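Local coordinates for Baccell_00875 (Bacteroides cellulosilyticus DSM 14838, PDB 5NO8), which is a polysaccharide lyase that probably removes the L-rhamnose caps, linked to glucuronic acid, from complex arabinogalactan chains, at residues A[137-142]-A[223-228]; A[256-261]-A[275-280]; A[364-369]-A[416-421]; A[570-575]-A[620-625]. All blocks are in the same frame, centred on the assembly; numbering follows the deposited sequence.

Interaction 1. Residues A[137-142]-A[223-228]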
loop_
_atom_site.group_PDB
_atom_site.type_symbol
_atom_site.label_atom_id
_atom_site.label_comp_id
_atom_site.label_asym_id
_atom_site.label_seq_id
_atom_site.Cartn_x
_atom_site.Cartn_y
_atom_site.Cartn_z
ATOM N N VAL A 137 -3.347 34.874 14.944
ATOM C CA VAL A 137 -2.497 34.212 13.967
ATOM C C VAL A 137 -3.259 33.042 13.354
ATOM O O VAL A 137 -4.113 32.425 14.009
ATOM C CB VAL A 137 -1.189 33.688 14.587
ATOM C CG1 VAL A 137 -0.411 34.839 15.240
ATOM C CG2 VAL A 137 -1.432 32.590 15.607
ATOM N N SER A 138 -2.930 32.746 12.097
ATOM C CA SER A 138 -3.365 31.523 11.436
ATOM C C SER A 138 -2.151 30.613 11.309
ATOM O O SER A 138 -1.058 31.078 10.999
ATOM C CB SER A 138 -3.969 31.813 10.084
ATOM O OG SER A 138 -5.160 32.571 10.197
ATOM N N LEU A 139 -2.304 29.349 11.646
ATOM C CA LEU A 139 -1.223 28.380 11.504
ATOM C C LEU A 139 -1.634 27.402 10.419
ATOM O O LEU A 139 -2.730 26.842 10.496
ATOM C CB LEU A 139 -0.978 27.603 12.808
ATOM C CG LEU A 139 -0.610 28.480 14.036
ATOM C CD1 LEU A 139 -0.310 27.623 15.258
ATOM C CD2 LEU A 139 0.566 29.397 13.698
ATOM N N TYR A 140 -0.767 27.206 9.436
ATOM C CA TYR A 140 -0.995 26.265 8.380
ATOM C C TYR A 140 0.119 25.224 8.385
ATOM O O TYR A 140 1.254 25.508 8.802
ATOM C CB TYR A 140 -0.999 26.990 7.054
ATOM C CG TYR A 140 -2.106 27.969 6.850
ATOM C CD1 TYR A 140 -3.338 27.552 6.330
ATOM C CD2 TYR A 140 -1.967 29.308 7.173
ATOM C CE1 TYR A 140 -4.347 28.451 6.102
ATOM C CE2 TYR A 140 -2.992 30.218 6.959
ATOM C CZ TYR A 140 -4.188 29.765 6.430
ATOM O OH TYR A 140 -5.198 30.643 6.174
ATOM N N ASP A 141 -0.182 24.022 7.888
ATOM C CA ASP A 141 0.816 22.948 7.801
ATOM C C ASP A 141 1.545 22.771 9.135
ATOM O O ASP A 141 2.776 22.837 9.236
ATOM C CB ASP A 141 1.773 23.206 6.635
ATOM C CG ASP A 141 1.196 22.728 5.305
ATOM O OD1 ASP A 141 -0.064 22.712 5.192
ATOM O OD2 ASP A 141 1.982 22.313 4.407
ATOM N N VAL A 142 0.733 22.543 10.137
ATOM C CA VAL A 142 1.181 22.304 11.507
ATOM C C VAL A 142 1.370 20.787 11.632
ATOM O O VAL A 142 0.451 20.032 11.332
ATOM C CB VAL A 142 0.121 22.744 12.537
ATOM C CG1 VAL A 142 0.648 22.544 13.964
ATOM C CG2 VAL A 142 -0.304 24.180 12.278
ATOM N N PRO A 223 -4.948 19.900 12.330
ATOM C CA PRO A 223 -5.742 20.825 11.543
ATOM C C PRO A 223 -5.053 22.176 11.383
ATOM O O PRO A 223 -4.259 22.579 12.255
ATOM C CB PRO A 223 -7.036 20.987 12.371
ATOM C CG PRO A 223 -7.042 19.809 13.294
ATOM C CD PRO A 223 -5.610 19.560 13.602
ATOM N N ASP A 224 -5.348 22.874 10.290
ATOM C CA ASP A 224 -4.975 24.275 10.214
ATOM C C ASP A 224 -5.754 25.023 11.309
ATOM O O ASP A 224 -6.896 24.676 11.608
ATOM C CB ASP A 224 -5.228 24.837 8.820
ATOM C CG ASP A 224 -4.274 24.247 7.750
ATOM O OD1 ASP A 224 -3.124 23.766 8.005
ATOM O OD2 ASP A 224 -4.676 24.310 6.567
ATOM N N LEU A 225 -5.121 26.015 11.925
ATOM C CA LEU A 225 -5.631 26.632 13.154
ATOM C C LEU A 225 -5.743 28.148 12.981
ATOM O O LEU A 225 -5.032 28.771 12.157
ATOM C CB LEU A 225 -4.703 26.344 14.353
ATOM C CG LEU A 225 -4.344 24.895 14.683
ATOM C CD1 LEU A 225 -3.307 24.762 15.776
ATOM C CD2 LEU A 225 -5.616 24.172 15.062
ATOM N N LEU A 226 -6.648 28.724 13.759
ATOM C CA LEU A 226 -6.738 30.168 13.900
ATOM C C LEU A 226 -6.773 30.413 15.400
ATOM O O LEU A 226 -7.693 29.926 16.061
ATOM C CB LEU A 226 -8.001 30.694 13.209
ATOM C CG LEU A 226 -8.261 32.202 13.232
ATOM C CD1 LEU A 226 -7.105 33.008 12.795
ATOM C CD2 LEU A 226 -9.437 32.549 12.334
ATOM N N LEU A 227 -5.767 31.119 15.931
ATOM C CA LEU A 227 -5.665 31.324 17.369
ATOM C C LEU A 227 -5.674 32.802 17.676
ATOM O O LEU A 227 -4.804 33.523 17.229
ATOM C CB LEU A 227 -4.408 30.693 17.935
ATOM C CG LEU A 227 -4.293 29.182 17.798
ATOM C CD1 LEU A 227 -2.937 28.761 18.319
ATOM C CD2 LEU A 227 -5.442 28.503 18.526
ATOM N N LYS A 228 -6.694 33.244 18.401
ATOM C CA LYS A 228 -6.728 34.619 18.909
ATOM C C LYS A 228 -5.694 34.751 20.018
ATOM O O LYS A 228 -5.212 33.748 20.548
ATOM C CB LYS A 228 -8.131 34.996 19.404
ATOM C CG LYS A 228 -9.151 35.102 18.281
ATOM C CD LYS A 228 -10.568 35.102 18.840
ATOM C CE LYS A 228 -11.579 34.861 17.750
ATOM N NZ LYS A 228 -12.957 34.738 18.299
HETATM O O HOH W 1 -2.312 24.143 5.045
HETATM O O HOH W 2 -1.974 21.887 9.530
#

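Interaction 2. Residues A[256-261]-A[275-280]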
loop_
_atom_site.group_PDB
_atom_site.type_symbol
_atom_site.label_atom_id
_atom_site.label_comp_id
_atom_site.label_asym_id
_atom_site.label_seq_id
_atom_site.Cartn_x
_atom_site.Cartn_y
_atom_site.Cartn_z
ATOM N N GLY A 256 -11.288 5.769 24.895
ATOM C CA GLY A 256 -12.365 6.711 24.619
ATOM C C GLY A 256 -12.529 7.147 23.171
ATOM O O GLY A 256 -13.350 8.013 22.884
ATOM N N SER A 257 -11.770 6.547 22.261
ATOM C CA SER A 257 -11.902 6.860 20.840
ATOM C C SER A 257 -12.980 5.970 20.192
ATOM O O SER A 257 -13.721 5.273 20.898
ATOM C CB SER A 257 -10.560 6.702 20.159
ATOM O OG SER A 257 -10.615 7.217 18.834
ATOM N N VAL A 258 -13.126 6.059 18.869
ATOM C CA VAL A 258 -14.154 5.298 18.153
ATOM C C VAL A 258 -13.548 4.625 16.950
ATOM O O VAL A 258 -12.462 5.011 16.491
ATOM C CB VAL A 258 -15.349 6.185 17.721
ATOM C CG1 VAL A 258 -15.951 6.903 18.920
ATOM C CG2 VAL A 258 -14.959 7.195 16.656
ATOM N N LEU A 259 -14.242 3.604 16.441
ATOM C CA LEU A 259 -13.821 2.877 15.247
ATOM C C LEU A 259 -14.940 2.970 14.216
ATOM O O LEU A 259 -16.099 2.641 14.511
ATOM C CB LEU A 259 -13.544 1.396 15.555
ATOM C CG LEU A 259 -12.329 1.142 16.424
ATOM C CD1 LEU A 259 -12.441 -0.241 17.035
ATOM C CD2 LEU A 259 -11.051 1.312 15.614
ATOM N N VAL A 260 -14.590 3.423 13.020
ATOM C CA VAL A 260 -15.521 3.500 11.911
ATOM C C VAL A 260 -15.209 2.385 10.935
ATOM O O VAL A 260 -14.056 2.093 10.667
ATOM C CB VAL A 260 -15.431 4.872 11.232
ATOM C CG1 VAL A 260 -16.341 4.966 10.024
ATOM C CG2 VAL A 260 -15.846 5.929 12.232
ATOM N N SER A 261 -16.260 1.778 10.382
ATOM C CA SER A 261 -16.092 0.797 9.337
ATOM C C SER A 261 -17.317 0.828 8.418
ATOM O O SER A 261 -18.411 1.191 8.848
ATOM C CB SER A 261 -15.923 -0.601 9.928
ATOM O OG SER A 261 -16.960 -0.864 10.852
ATOM N N VAL A 275 -22.570 2.268 7.240
ATOM C CA VAL A 275 -21.374 2.832 7.867
ATOM C C VAL A 275 -21.597 2.855 9.369
ATOM O O VAL A 275 -22.594 3.403 9.826
ATOM C CB VAL A 275 -21.096 4.269 7.352
ATOM C CG1 VAL A 275 -19.725 4.738 7.806
ATOM C CG2 VAL A 275 -21.238 4.320 5.859
ATOM N N GLU A 276 -20.684 2.238 10.128
ATOM C CA GLU A 276 -20.825 2.041 11.570
ATOM C C GLU A 276 -19.767 2.814 12.314
ATOM O O GLU A 276 -18.622 2.863 11.871
ATOM C CB GLU A 276 -20.643 0.558 11.901
ATOM C CG GLU A 276 -21.796 -0.298 11.388
ATOM C CD GLU A 276 -21.755 -1.737 11.889
ATOM O OE1 GLU A 276 -20.767 -2.134 12.559
ATOM O OE2 GLU A 276 -22.714 -2.465 11.593
ATOM N N CYS A 277 -20.157 3.420 13.426
ATOM C CA CYS A 277 -19.251 4.083 14.348
ATOM C C CYS A 277 -19.423 3.397 15.721
ATOM O O CYS A 277 -20.479 3.515 16.366
ATOM C CB CYS A 277 -19.579 5.562 14.414
ATOM S SG CYS A 277 -18.453 6.538 15.463
ATOM N N ARG A 278 -18.388 2.675 16.143
ATOM C CA ARG A 278 -18.420 1.883 17.379
ATOM C C ARG A 278 -17.618 2.593 18.452
ATOM O O ARG A 278 -16.496 3.055 18.201
ATOM C CB ARG A 278 -17.848 0.492 17.109
ATOM C CG ARG A 278 -17.599 -0.401 18.322
ATOM C CD ARG A 278 -18.858 -1.053 18.849
ATOM N NE ARG A 278 -19.460 -1.972 17.886
ATOM C CZ ARG A 278 -20.636 -2.573 18.066
ATOM N NH1 ARG A 278 -21.343 -2.366 19.174
ATOM N NH2 ARG A 278 -21.118 -3.368 17.123
ATOM N N SER A 279 -18.172 2.638 19.658
ATOM C CA SER A 279 -17.508 3.216 20.824
ATOM C C SER A 279 -17.578 2.214 21.985
ATOM O O SER A 279 -18.234 1.178 21.870
ATOM C CB SER A 279 -18.160 4.525 21.225
ATOM O OG SER A 279 -19.573 4.362 21.307
ATOM N N LEU A 280 -16.913 2.540 23.087
ATOM C CA LEU A 280 -16.994 1.715 24.289
ATOM C C LEU A 280 -18.330 1.992 24.968
ATOM O O LEU A 280 -19.051 1.073 25.287
ATOM C CB LEU A 280 -15.851 2.030 25.238
ATOM C CG LEU A 280 -15.846 1.191 26.526
ATOM C CD1 LEU A 280 -15.396 -0.221 26.213
ATOM C CD2 LEU A 280 -14.984 1.846 27.584
HETATM O O HOH W 3 -14.793 4.496 23.198
#

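Interaction 3. Residues A[364-369]-A[416-421]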
loop_
_atom_site.group_PDB
_atom_site.type_symbol
_atom_site.label_atom_id
_atom_site.label_comp_id
_atom_site.label_asym_id
_atom_site.label_seq_id
_atom_site.Cartn_x
_atom_site.Cartn_y
_atom_site.Cartn_z
ATOM N N GLY A 364 2.201 -3.846 -32.271
ATOM C CA GLY A 364 1.518 -4.860 -31.493
ATOM C C GLY A 364 1.659 -4.740 -29.982
ATOM O O GLY A 364 0.894 -5.389 -29.263
ATOM N N ALA A 365 2.637 -3.951 -29.504
ATOM C CA ALA A 365 2.930 -3.863 -28.074
ATOM C C ALA A 365 1.847 -3.060 -27.365
ATOM O O ALA A 365 1.402 -2.055 -27.881
ATOM C CB ALA A 365 4.281 -3.186 -27.839
ATOM N N TYR A 366 1.484 -3.478 -26.158
ATOM C CA TYR A 366 0.678 -2.626 -25.250
ATOM C C TYR A 366 1.661 -1.785 -24.439
ATOM O O TYR A 366 2.588 -2.336 -23.820
ATOM C CB TYR A 366 -0.172 -3.471 -24.322
ATOM C CG TYR A 366 -1.166 -4.380 -25.040
ATOM C CD1 TYR A 366 -2.149 -3.846 -25.891
ATOM C CD2 TYR A 366 -1.115 -5.751 -24.885
ATOM C CE1 TYR A 366 -3.038 -4.671 -26.563
ATOM C CE2 TYR A 366 -2.010 -6.579 -25.546
ATOM C CZ TYR A 366 -2.961 -6.042 -26.389
ATOM O OH TYR A 366 -3.822 -6.922 -27.030
ATOM N N MET A 367 1.455 -0.477 -24.448
ATOM C CA MET A 367 2.475 0.471 -24.012
ATOM C C MET A 367 1.989 1.444 -22.948
ATOM O O MET A 367 0.804 1.642 -22.763
ATOM C CB MET A 367 2.995 1.200 -25.229
ATOM C CG MET A 367 3.790 0.220 -26.078
ATOM S SD MET A 367 4.471 0.986 -27.520
ATOM C CE MET A 367 5.617 2.133 -26.752
ATOM N N VAL A 368 2.956 2.033 -22.258
ATOM C CA VAL A 368 2.711 3.115 -21.321
ATOM C C VAL A 368 2.004 4.232 -22.029
ATOM O O VAL A 368 2.305 4.541 -23.188
ATOM C CB VAL A 368 4.048 3.614 -20.705
ATOM C CG1 VAL A 368 3.825 4.820 -19.787
ATOM C CG2 VAL A 368 4.707 2.491 -19.941
ATOM N N TYR A 369 1.058 4.869 -21.335
ATOM C CA TYR A 369 0.255 5.918 -21.925
ATOM C C TYR A 369 0.237 7.127 -21.022
ATOM O O TYR A 369 0.098 6.982 -19.801
ATOM C CB TYR A 369 -1.184 5.415 -22.114
ATOM C CG TYR A 369 -2.085 6.296 -22.948
ATOM C CD1 TYR A 369 -2.117 6.173 -24.337
ATOM C CD2 TYR A 369 -2.945 7.217 -22.359
ATOM C CE1 TYR A 369 -2.957 6.960 -25.101
ATOM C CE2 TYR A 369 -3.788 8.017 -23.115
ATOM C CZ TYR A 369 -3.785 7.878 -24.492
ATOM O OH TYR A 369 -4.621 8.634 -25.254
ATOM N N GLN A 416 -7.965 -10.599 -31.956
ATOM C CA GLN A 416 -7.067 -10.112 -33.018
ATOM C C GLN A 416 -5.958 -9.239 -32.466
ATOM O O GLN A 416 -4.810 -9.345 -32.877
ATOM C CB GLN A 416 -7.833 -9.374 -34.130
ATOM C CG GLN A 416 -8.604 -10.316 -35.054
ATOM C CD GLN A 416 -7.786 -11.554 -35.457
ATOM O OE1 GLN A 416 -6.690 -11.425 -36.021
ATOM N NE2 GLN A 416 -8.289 -12.753 -35.113
ATOM N N SER A 417 -6.304 -8.411 -31.491
ATOM C CA SER A 417 -5.313 -7.600 -30.810
ATOM C C SER A 417 -4.269 -8.474 -30.089
ATOM O O SER A 417 -3.069 -8.190 -30.166
ATOM C CB SER A 417 -6.027 -6.650 -29.823
ATOM O OG SER A 417 -5.109 -5.978 -28.983
ATOM N N LEU A 418 -4.742 -9.501 -29.387
ATOM C CA LEU A 418 -3.919 -10.404 -28.616
ATOM C C LEU A 418 -2.990 -11.260 -29.478
ATOM O O LEU A 418 -1.844 -11.501 -29.083
ATOM C CB LEU A 418 -4.747 -11.315 -27.741
ATOM C CG LEU A 418 -5.349 -10.630 -26.505
ATOM C CD1 LEU A 418 -6.477 -11.481 -25.970
ATOM C CD2 LEU A 418 -4.274 -10.411 -25.428
ATOM N N LEU A 419 -3.474 -11.722 -30.629
ATOM C CA LEU A 419 -2.599 -12.482 -31.553
ATOM C C LEU A 419 -1.422 -11.635 -31.993
ATOM O O LEU A 419 -0.295 -12.126 -32.073
ATOM C CB LEU A 419 -3.388 -13.044 -32.749
ATOM C CG LEU A 419 -4.333 -14.176 -32.332
ATOM C CD1 LEU A 419 -5.394 -14.398 -33.403
ATOM C CD2 LEU A 419 -3.624 -15.486 -32.036
ATOM N N ARG A 420 -1.671 -10.352 -32.236
ATOM C CA ARG A 420 -0.621 -9.432 -32.578
ATOM C C ARG A 420 0.336 -9.182 -31.436
ATOM O O ARG A 420 1.554 -9.085 -31.650
ATOM C CB ARG A 420 -1.184 -8.108 -33.044
ATOM C CG ARG A 420 -1.810 -8.186 -34.414
ATOM C CD ARG A 420 -2.457 -6.876 -34.781
ATOM N NE ARG A 420 -1.513 -5.769 -34.711
ATOM C CZ ARG A 420 -1.716 -4.591 -34.113
ATOM N NH1 ARG A 420 -2.881 -4.278 -33.523
ATOM N NH2 ARG A 420 -0.738 -3.682 -34.125
ATOM N N TYR A 421 -0.210 -9.050 -30.229
ATOM C CA TYR A 421 0.635 -8.849 -29.071
ATOM C C TYR A 421 1.554 -10.027 -28.830
ATOM O O TYR A 421 2.772 -9.851 -28.660
ATOM C CB TYR A 421 -0.208 -8.631 -27.806
ATOM C CG TYR A 421 0.636 -8.296 -26.614
ATOM C CD1 TYR A 421 1.547 -7.238 -26.667
ATOM C CD2 TYR A 421 0.521 -8.992 -25.436
ATOM C CE1 TYR A 421 2.321 -6.905 -25.578
ATOM C CE2 TYR A 421 1.272 -8.637 -24.330
ATOM C CZ TYR A 421 2.184 -7.599 -24.422
ATOM O OH TYR A 421 2.940 -7.257 -23.319
HETATM O O HOH W 4 3.896 -4.742 -23.770
#

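Interaction 4. Residues A[570-575]-A[620-625]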
loop_
_atom_site.group_PDB
_atom_site.type_symbol
_atom_site.label_atom_id
_atom_site.label_comp_id
_atom_site.label_asym_id
_atom_site.label_seq_id
_atom_site.Cartn_x
_atom_site.Cartn_y
_atom_site.Cartn_z
ATOM N N ARG A 570 2.511 -20.586 8.204
ATOM C CA ARG A 570 3.572 -19.894 8.950
ATOM C C ARG A 570 3.788 -18.458 8.443
ATOM O O ARG A 570 4.039 -17.561 9.243
ATOM C CB ARG A 570 4.920 -20.660 8.908
ATOM C CG ARG A 570 5.017 -21.783 9.939
ATOM C CD ARG A 570 6.450 -22.334 10.054
ATOM N NE ARG A 570 6.841 -23.071 8.852
ATOM C CZ ARG A 570 6.525 -24.346 8.587
ATOM N NH1 ARG A 570 5.816 -25.077 9.451
ATOM N NH2 ARG A 570 6.927 -24.895 7.444
ATOM N N GLN A 571 3.712 -18.261 7.131
ATOM C CA GLN A 571 4.013 -16.965 6.525
ATOM C C GLN A 571 2.825 -15.999 6.483
ATOM O O GLN A 571 3.038 -14.790 6.351
ATOM C CB GLN A 571 4.609 -17.139 5.143
ATOM C CG GLN A 571 5.995 -17.794 5.167
ATOM C CD GLN A 571 6.766 -17.644 3.871
ATOM O OE1 GLN A 571 6.564 -16.685 3.117
ATOM N NE2 GLN A 571 7.672 -18.599 3.597
ATOM N N MET A 572 1.603 -16.503 6.620
ATOM C CA MET A 572 0.406 -15.639 6.479
ATOM C C MET A 572 0.417 -14.424 7.404
ATOM O O MET A 572 0.122 -13.345 6.926
ATOM C CB MET A 572 -0.898 -16.415 6.659
ATOM C CG MET A 572 -1.270 -17.234 5.440
ATOM S SD MET A 572 -1.858 -16.221 4.064
ATOM C CE MET A 572 -3.458 -15.788 4.704
ATOM N N PRO A 573 0.764 -14.589 8.708
ATOM C CA PRO A 573 0.770 -13.418 9.608
ATOM C C PRO A 573 1.785 -12.344 9.217
ATOM O O PRO A 573 1.540 -11.142 9.430
ATOM C CB PRO A 573 1.107 -14.018 10.979
ATOM C CG PRO A 573 0.747 -15.464 10.857
ATOM C CD PRO A 573 1.127 -15.810 9.454
ATOM N N VAL A 574 2.903 -12.762 8.646
ATOM C CA VAL A 574 3.905 -11.866 8.129
ATOM C C VAL A 574 3.366 -11.079 6.916
ATOM O O VAL A 574 3.596 -9.860 6.796
ATOM C CB VAL A 574 5.221 -12.644 7.852
ATOM C CG1 VAL A 574 6.227 -11.816 7.109
ATOM C CG2 VAL A 574 5.807 -13.140 9.175
ATOM N N LEU A 575 2.597 -11.745 6.054
ATOM C CA LEU A 575 1.967 -11.045 4.938
ATOM C C LEU A 575 0.870 -10.095 5.395
ATOM O O LEU A 575 0.748 -8.961 4.872
ATOM C CB LEU A 575 1.363 -12.039 3.942
ATOM C CG LEU A 575 0.679 -11.402 2.738
ATOM C CD1 LEU A 575 1.644 -10.536 1.991
ATOM C CD2 LEU A 575 0.138 -12.463 1.802
ATOM N N ALA A 620 -4.792 -12.278 -4.179
ATOM C CA ALA A 620 -4.584 -13.598 -4.781
ATOM C C ALA A 620 -4.252 -14.647 -3.727
ATOM O O ALA A 620 -4.831 -15.737 -3.718
ATOM C CB ALA A 620 -3.518 -13.550 -5.833
ATOM N N VAL A 621 -3.348 -14.299 -2.808
ATOM C CA VAL A 621 -2.990 -15.174 -1.717
ATOM C C VAL A 621 -4.186 -15.568 -0.877
ATOM O O VAL A 621 -4.334 -16.749 -0.522
ATOM C CB VAL A 621 -1.910 -14.539 -0.805
ATOM C CG1 VAL A 621 -1.753 -15.331 0.503
ATOM C CG2 VAL A 621 -0.593 -14.425 -1.549
ATOM N N TYR A 622 -5.026 -14.589 -0.511
ATOM C CA TYR A 622 -6.199 -14.853 0.297
ATOM C C TYR A 622 -7.178 -15.768 -0.436
ATOM O O TYR A 622 -7.768 -16.647 0.187
ATOM C CB TYR A 622 -6.926 -13.563 0.679
ATOM C CG TYR A 622 -6.213 -12.650 1.638
ATOM C CD1 TYR A 622 -5.077 -13.072 2.359
ATOM C CD2 TYR A 622 -6.673 -11.351 1.849
ATOM C CE1 TYR A 622 -4.456 -12.227 3.261
ATOM C CE2 TYR A 622 -6.039 -10.510 2.747
ATOM C CZ TYR A 622 -4.950 -10.962 3.458
ATOM O OH TYR A 622 -4.294 -10.116 4.330
ATOM N N TYR A 623 -7.322 -15.545 -1.740
ATOM C CA TYR A 623 -8.137 -16.411 -2.624
ATOM C C TYR A 623 -7.625 -17.864 -2.609
ATOM O O TYR A 623 -8.400 -18.813 -2.365
ATOM C CB TYR A 623 -8.161 -15.816 -4.034
ATOM C CG TYR A 623 -8.522 -16.761 -5.150
ATOM C CD1 TYR A 623 -9.858 -17.054 -5.442
ATOM C CD2 TYR A 623 -7.534 -17.323 -5.945
ATOM C CE1 TYR A 623 -10.186 -17.921 -6.485
ATOM C CE2 TYR A 623 -7.840 -18.179 -6.975
ATOM C CZ TYR A 623 -9.157 -18.485 -7.230
ATOM O OH TYR A 623 -9.422 -19.343 -8.265
ATOM N N TYR A 624 -6.328 -18.033 -2.813
ATOM C CA TYR A 624 -5.751 -19.387 -2.787
ATOM C C TYR A 624 -5.832 -20.004 -1.397
ATOM O O TYR A 624 -6.091 -21.204 -1.265
ATOM C CB TYR A 624 -4.307 -19.406 -3.268
ATOM C CG TYR A 624 -4.090 -19.122 -4.730
ATOM C CD1 TYR A 624 -4.684 -19.909 -5.710
ATOM C CD2 TYR A 624 -3.262 -18.089 -5.144
ATOM C CE1 TYR A 624 -4.483 -19.664 -7.046
ATOM C CE2 TYR A 624 -3.045 -17.843 -6.478
ATOM C CZ TYR A 624 -3.676 -18.637 -7.431
ATOM O OH TYR A 624 -3.466 -18.397 -8.745
ATOM N N TYR A 625 -5.600 -19.208 -0.353
ATOM C CA TYR A 625 -5.654 -19.709 1.007
ATOM C C TYR A 625 -7.072 -20.234 1.337
ATOM O O TYR A 625 -7.210 -21.258 2.015
ATOM C CB TYR A 625 -5.214 -18.626 1.989
ATOM C CG TYR A 625 -5.234 -19.064 3.414
ATOM C CD1 TYR A 625 -4.169 -19.770 3.955
ATOM C CD2 TYR A 625 -6.327 -18.810 4.221
ATOM C CE1 TYR A 625 -4.191 -20.188 5.281
ATOM C CE2 TYR A 625 -6.365 -19.232 5.543
ATOM C CZ TYR A 625 -5.286 -19.913 6.072
ATOM O OH TYR A 625 -5.328 -20.333 7.386
#

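Interaction 1. Residues A[137-142]-A[223-228]
Strands 137-140 and 225-227 run antiparallel at 158°, their axes 4.7 Å apart, and two hydrogen-bonded pairs, Val137 with Leu227 and Leu139 with Leu225, enclose the non-hydrogen-bonded pair Ser138 with Leu226. The four backbone bonds are nearly straight, though Leu139 N meets Leu225 O from above the carbonyl plane at 2.8 Å. Val137, Leu139, Leu225 and Leu227 share one face, where Leu139 CD1 sits 4.2 Å from both Leu225 CD1 and Leu227 CD1, the leucine side chains crossing obliquely. On the other face Leu226, its CG anti to the backbone N (chi1 -179°), lays CD1 3.3 Å from Ser138 OG. Where the strand turns its corner, the Asp224 carboxylate swings back: OD1 accepts Asp141 N at 3.0 Å, a bent bond (148°) from above the carboxylate plane, while OD2 lies at the edge of the Tyr140 ring. One water joins Asp224 OD2 to Asp141 OD1, and another joins Asp224 OD1 to Val142 N. Asp141 OD1 and Asp224 OD1, 4.3 Å apart, would probably repel, an effect likely eased by Lys664, in salt bridge with Asp141, which Tyr663 also bonds. Strand 75-81 flanks 137-140 on its other edge, completing an antiparallel beta-sheet ladder closed at one end by an aspartate.

Interaction 2. Residues A[256-261]-A[275-280]
Val258, Val260, Val275 and Cys277 bring their side chains together on one side of an antiparallel pair, with the Cys277 thiol between the two valines of 256-261. Cys277 SG, anti to its backbone N (chi1 -177°), lies 3.8 Å from Val258 CG2 and 4.2 Å from Val260 CG2. Val260 divides its branches: CG2 turns to that sulfur, whereas CG1, anti to the backbone N, crosses Val275 CG1 obliquely at 4.1 Å. Val258 also sets CG1 4.0 Å from Ser279 CB, extending the apolar row past the last bridge. An alanine in place of Val260 would probably loosen this row, since both methyl contacts, to Val275 and to the sulfur, would go. On the reverse face Leu259 and Arg278 form one pair and Ser261 and Glu276 the next; Arg278 bends away at chi2 and chi3 towards Asn302, and Glu276 turns its carboxylate to Arg274. The backbones hold these faces in register through four bonds, the straightest from Glu276 N to Ser261 O (2.8 Å, 177°), nearly along the C=O axis. Beyond them a water links Ser257 O with Leu280 N. Strand 259-262 is an outermost strand of its sheet, and Phe318 and Phe320 of strand 314-322 and Thr328 and Ala330 of strand 326-335 meet the valine-cysteine face, consistent with a sheet that curls over on itself in a sandwich-like way.

Interaction 3. Residues A[364-369]-A[416-421]
This is a buried loop-to-helix contact, made by the segment leading to strand 369-370 against helix 412-429, and an obliquely packed pair of tyrosines carries it. Tyr366 crosses Tyr421 with the planes at 44° and the centroids 4.4 Å apart. Tyr366 CD2 stands over the centre of the Tyr421 ring, and Tyr366 CE2 comes within 3.3 Å of Tyr421 CG, so the packing is close. Tyr366 OH reaches on to Ser417 OG, in the plane of its own ring, in a short 2.5 Å hydrogen bond; the bond holds the end of the phenol, and the ring packing probably limits its rotation. Tyr421, its CG anti to the backbone N (chi1 -175°), passes alongside the loop, the edge at CD1 3.3 Å from Gly364 O, and its hydroxyl donates to a water that in turn donates to Tyr366 O. Gly364 sits against the helix, where a CB would clash with Arg420 O, and the Arg420 guanidinium lays one face over Gly364 CA. Arg420 is itself held by Asn356 and Asp363. Around the tyrosines, Leu402 and Met398 of helix 396-409, Leu457 of helix 448-465 and Ile349 of helix 338-352 complete the packing.

Interaction 4. Residues A[570-575]-A[620-625]
Between the two segments, the aromatic contacts are all made by Met572. Its chain starts with CG anti to the carbonyl carbon, then bends at chi2 and again at chi3, which brings the terminal methyl over one face of the Tyr625 ring. Met572 CE stands 4.1 Å from the centroid of the Tyr625 ring and 17° off its normal, a CH-pi contact, while Met572 SD lies more obliquely, 4.8 Å from the same centroid, as a Met-aromatic partner. The methyl also meets Tyr622, with Met572 CE 3.9 Å from Tyr622 CD1, so it sits between two tyrosines. Helices 562-576 and 615-629 form an antiparallel pair here, at 149°, in the mainly helical C-terminal part of the fold, and side chains, not backbones, bridge the 12.1 Å between the local axes. Pro573, lacking an N-H, accounts for part of the kink in the first helix. An alanine at Met572 would remove the sulfur and methyl, and would probably loosen the packing against Tyr622, Tyr625 and Val621. Apolar tip-to-tip contacts make up the rest: Val621 CG1 touches Met572 SD at 3.7 Å and Leu575 CD2 at 3.7 Å. Tyr634 packs edge-to-face with Tyr622 and Tyr625, and Ile549 touches Val621.

Overall arrangement
The four contacts follow one another along the chain, each closing before the next opens, and none touches another. Interactions 1 and 2 belong to the beta-rich N-terminal part but to different sheets, their centres about 28 Å apart. Interactions 3 and 4 lie in the helical C-terminal part, about 33 Å apart between centres: the first ties a loop to helix 412-429, the second pairs helices 562-576 and 615-629. By centres, interaction 2 is as close to interaction 4 as to interaction 1, whereas interactions 1 and 3 are about 52 Å apart. The two halves are not wholly separate, because strand 664-665 from the C-terminal part joins the sheet of interaction 1, and Lys664 pairs with Asp141.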